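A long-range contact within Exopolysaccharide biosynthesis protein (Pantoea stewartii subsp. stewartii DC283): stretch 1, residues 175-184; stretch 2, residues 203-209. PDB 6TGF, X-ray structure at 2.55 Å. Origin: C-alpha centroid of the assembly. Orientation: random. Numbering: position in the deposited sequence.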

# COMPACT_ATOMS: atom_id res chain seq x y z
N ASP B 175 -40.20 17.21 -24.41
CA ASP B 175 -40.70 18.58 -24.74
C ASP B 175 -39.57 19.41 -25.37
O ASP B 175 -39.88 20.23 -26.26
CB ASP B 175 -41.30 19.26 -23.50
CG ASP B 175 -42.60 18.62 -23.04
OD1 ASP B 175 -43.55 18.59 -23.84
OD2 ASP B 175 -42.64 18.15 -21.88
N LEU B 176 -38.32 19.20 -24.93
CA LEU B 176 -37.12 19.92 -25.45
C LEU B 176 -36.90 19.57 -26.93
O LEU B 176 -36.58 20.50 -27.70
CB LEU B 176 -35.89 19.54 -24.61
CG LEU B 176 -34.61 20.30 -24.94
CD1 LEU B 176 -34.75 21.78 -24.60
CD2 LEU B 176 -33.42 19.70 -24.22
N ARG B 177 -37.07 18.30 -27.30
CA ARG B 177 -36.87 17.80 -28.69
C ARG B 177 -37.98 18.32 -29.61
O ARG B 177 -37.80 18.22 -30.84
CB ARG B 177 -36.85 16.27 -28.70
CG ARG B 177 -35.56 15.66 -28.18
CD ARG B 177 -35.74 14.19 -27.83
NE ARG B 177 -34.49 13.56 -27.42
CZ ARG B 177 -34.41 12.37 -26.83
NH1 ARG B 177 -35.50 11.67 -26.56
NH2 ARG B 177 -33.23 11.88 -26.50
N LYS B 178 -39.07 18.85 -29.05
CA LYS B 178 -40.25 19.38 -29.80
C LYS B 178 -40.22 20.91 -29.84
O LYS B 178 -41.02 21.48 -30.61
CB LYS B 178 -41.54 18.87 -29.15
CG LYS B 178 -41.85 17.41 -29.42
CD LYS B 178 -42.92 16.84 -28.51
CE LYS B 178 -43.52 15.55 -29.03
NZ LYS B 178 -44.60 15.06 -28.15
N THR B 179 -39.35 21.56 -29.05
CA THR B 179 -39.25 23.04 -28.94
C THR B 179 -38.14 23.55 -29.86
O THR B 179 -36.96 23.36 -29.51
CB THR B 179 -38.98 23.46 -27.49
OG1 THR B 179 -40.01 22.92 -26.66
CG2 THR B 179 -38.92 24.97 -27.32
N ARG B 180 -38.50 24.18 -30.98
CA ARG B 180 -37.53 24.86 -31.89
C ARG B 180 -36.98 26.09 -31.18
O ARG B 180 -37.76 26.87 -30.63
CB ARG B 180 -38.20 25.24 -33.22
CG ARG B 180 -37.33 26.09 -34.13
CD ARG B 180 -37.92 26.26 -35.52
NE ARG B 180 -37.31 25.38 -36.50
CZ ARG B 180 -36.45 25.76 -37.45
NH1 ARG B 180 -36.08 27.03 -37.56
NH2 ARG B 180 -35.96 24.86 -38.28
N PRO B 181 -35.65 26.30 -31.14
CA PRO B 181 -35.08 27.54 -30.61
C PRO B 181 -35.59 28.77 -31.36
O PRO B 181 -35.84 28.67 -32.55
CB PRO B 181 -33.56 27.39 -30.82
CG PRO B 181 -33.33 25.90 -30.97
CD PRO B 181 -34.61 25.35 -31.57
N LEU B 182 -35.74 29.90 -30.66
CA LEU B 182 -36.15 31.21 -31.25
C LEU B 182 -35.07 31.67 -32.23
O LEU B 182 -35.44 32.17 -33.32
CB LEU B 182 -36.35 32.24 -30.14
CG LEU B 182 -37.65 32.11 -29.34
CD1 LEU B 182 -37.69 33.14 -28.22
CD2 LEU B 182 -38.87 32.26 -30.23
N PHE B 183 -33.80 31.51 -31.86
CA PHE B 183 -32.62 31.93 -32.65
C PHE B 183 -31.39 31.10 -32.25
O PHE B 183 -31.45 30.39 -31.22
CB PHE B 183 -32.36 33.43 -32.45
CG PHE B 183 -32.34 33.86 -31.00
CD1 PHE B 183 -31.19 33.74 -30.24
CD2 PHE B 183 -33.47 34.40 -30.41
CE1 PHE B 183 -31.17 34.14 -28.91
CE2 PHE B 183 -33.45 34.81 -29.08
CZ PHE B 183 -32.30 34.67 -28.33
N GLU B 184 -30.33 31.18 -33.05
CA GLU B 184 -29.02 30.52 -32.80
C GLU B 184 -28.40 31.09 -31.52
O GLU B 184 -28.12 32.31 -31.49
CB GLU B 184 -28.09 30.71 -34.00
CG GLU B 184 -26.76 29.99 -33.88
CD GLU B 184 -26.83 28.48 -33.98
OE1 GLU B 184 -27.65 27.97 -34.78
OE2 GLU B 184 -26.07 27.80 -33.26
N GLU B 203 -28.92 23.84 -18.08
CA GLU B 203 -29.02 24.98 -19.02
C GLU B 203 -28.60 24.51 -20.42
O GLU B 203 -27.55 23.84 -20.52
CB GLU B 203 -28.15 26.13 -18.53
CG GLU B 203 -28.22 27.37 -19.41
CD GLU B 203 -27.71 28.64 -18.75
OE1 GLU B 203 -27.80 28.75 -17.51
OE2 GLU B 203 -27.22 29.53 -19.48
N PHE B 204 -29.38 24.85 -21.44
CA PHE B 204 -29.17 24.42 -22.85
C PHE B 204 -29.17 25.64 -23.77
O PHE B 204 -29.94 26.59 -23.54
CB PHE B 204 -30.25 23.40 -23.24
CG PHE B 204 -30.06 22.04 -22.61
CD1 PHE B 204 -30.44 21.81 -21.30
CD2 PHE B 204 -29.49 21.00 -23.33
CE1 PHE B 204 -30.26 20.57 -20.71
CE2 PHE B 204 -29.31 19.76 -22.74
CZ PHE B 204 -29.69 19.54 -21.44
N VAL B 205 -28.31 25.59 -24.79
CA VAL B 205 -28.12 26.66 -25.82
C VAL B 205 -28.52 26.08 -27.18
O VAL B 205 -27.98 25.02 -27.55
CB VAL B 205 -26.68 27.22 -25.79
CG1 VAL B 205 -25.62 26.15 -25.98
CG2 VAL B 205 -26.48 28.34 -26.80
N GLY B 206 -29.47 26.72 -27.86
CA GLY B 206 -30.11 26.21 -29.09
C GLY B 206 -29.26 26.46 -30.33
O GLY B 206 -28.46 27.41 -30.32
N SER B 207 -29.45 25.64 -31.36
CA SER B 207 -28.77 25.74 -32.68
C SER B 207 -29.62 25.11 -33.78
O SER B 207 -30.37 24.16 -33.47
CB SER B 207 -27.40 25.11 -32.62
OG SER B 207 -26.70 25.31 -33.84
N PHE B 208 -29.51 25.63 -35.00
CA PHE B 208 -30.11 25.07 -36.24
C PHE B 208 -29.05 24.29 -37.03
O PHE B 208 -29.41 23.65 -38.04
CB PHE B 208 -30.74 26.18 -37.08
CG PHE B 208 -31.73 27.03 -36.34
CD1 PHE B 208 -32.97 26.52 -35.98
CD2 PHE B 208 -31.42 28.34 -35.98
CE1 PHE B 208 -33.88 27.31 -35.28
CE2 PHE B 208 -32.34 29.12 -35.29
CZ PHE B 208 -33.57 28.60 -34.94
N GLN B 209 -27.79 24.34 -36.58
CA GLN B 209 -26.67 23.54 -37.13
C GLN B 209 -26.95 22.06 -36.86
O GLN B 209 -27.46 21.72 -35.79
CB GLN B 209 -25.33 23.95 -36.50
CG GLN B 209 -24.90 25.37 -36.84
CD GLN B 209 -24.65 25.56 -38.32
OE1 GLN B 209 -25.23 26.43 -38.96
NE2 GLN B 209 -23.79 24.72 -38.87

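What does the strand offer at its first point of contact? Glu-203 lies out of reach of stretch 1, so the contact begins at Phe-204, whose CA-to-CB bond points toward the other stretch. Leu-176, in the helical part of stretch 1, has its CA-to-CB bond directed toward stretch 2 and lays a methyl over one face of the Phe-204 ring, with Leu-176 CD2 4.2 Å from Phe-204 CD2. Both residues are buried, and the pairing is purely apolar. Val-205, directed sideways, makes no contact.

Why can Pro-181 come so near the backbone at Gly-206? Glycine has no side chain, and the proline ring packs straight against the main chain: Pro-181 CG is 3.7 Å from Gly-206 CA. A CB built in ideal geometry on Gly-206 would lie 2.6 Å from Pro-181 CB, a clash, so this close packing depends on the bare alpha carbon.

How does Glu-184 hold the end of the strand? Its carboxylate accepts two hydrogen bonds from consecutive residues. Ser-207 OG donates to Glu-184 OE2 at 2.6 Å, and the backbone Phe-208 N donates to Glu-184 OE1 at 3.0 Å, with a nearly straight angle of 163° at the hydrogen.

What surrounds the ring of Phe-208, the residue most covered by the other stretch? Its CB starts sideways, but the ring reaches the loop of stretch 1. Pro-181 O approaches the ring edge, 3.3 Å from Phe-208 CZ, where the slightly positive ring hydrogens suit a carbonyl oxygen. Pro-181 CD adds an apolar contact 4.3 Å from Phe-208 CE1. That same CE1 sits over one face of the Arg-180 guanidinium, with Arg-180 NH1 3.2 Å from Phe-208 CE1. Beyond the ring, Gln-209 N donates to Ser-207 OG at 3.1 Å, a bond within stretch 2 that ties the serine hydroxyl to the residue after Phe-208.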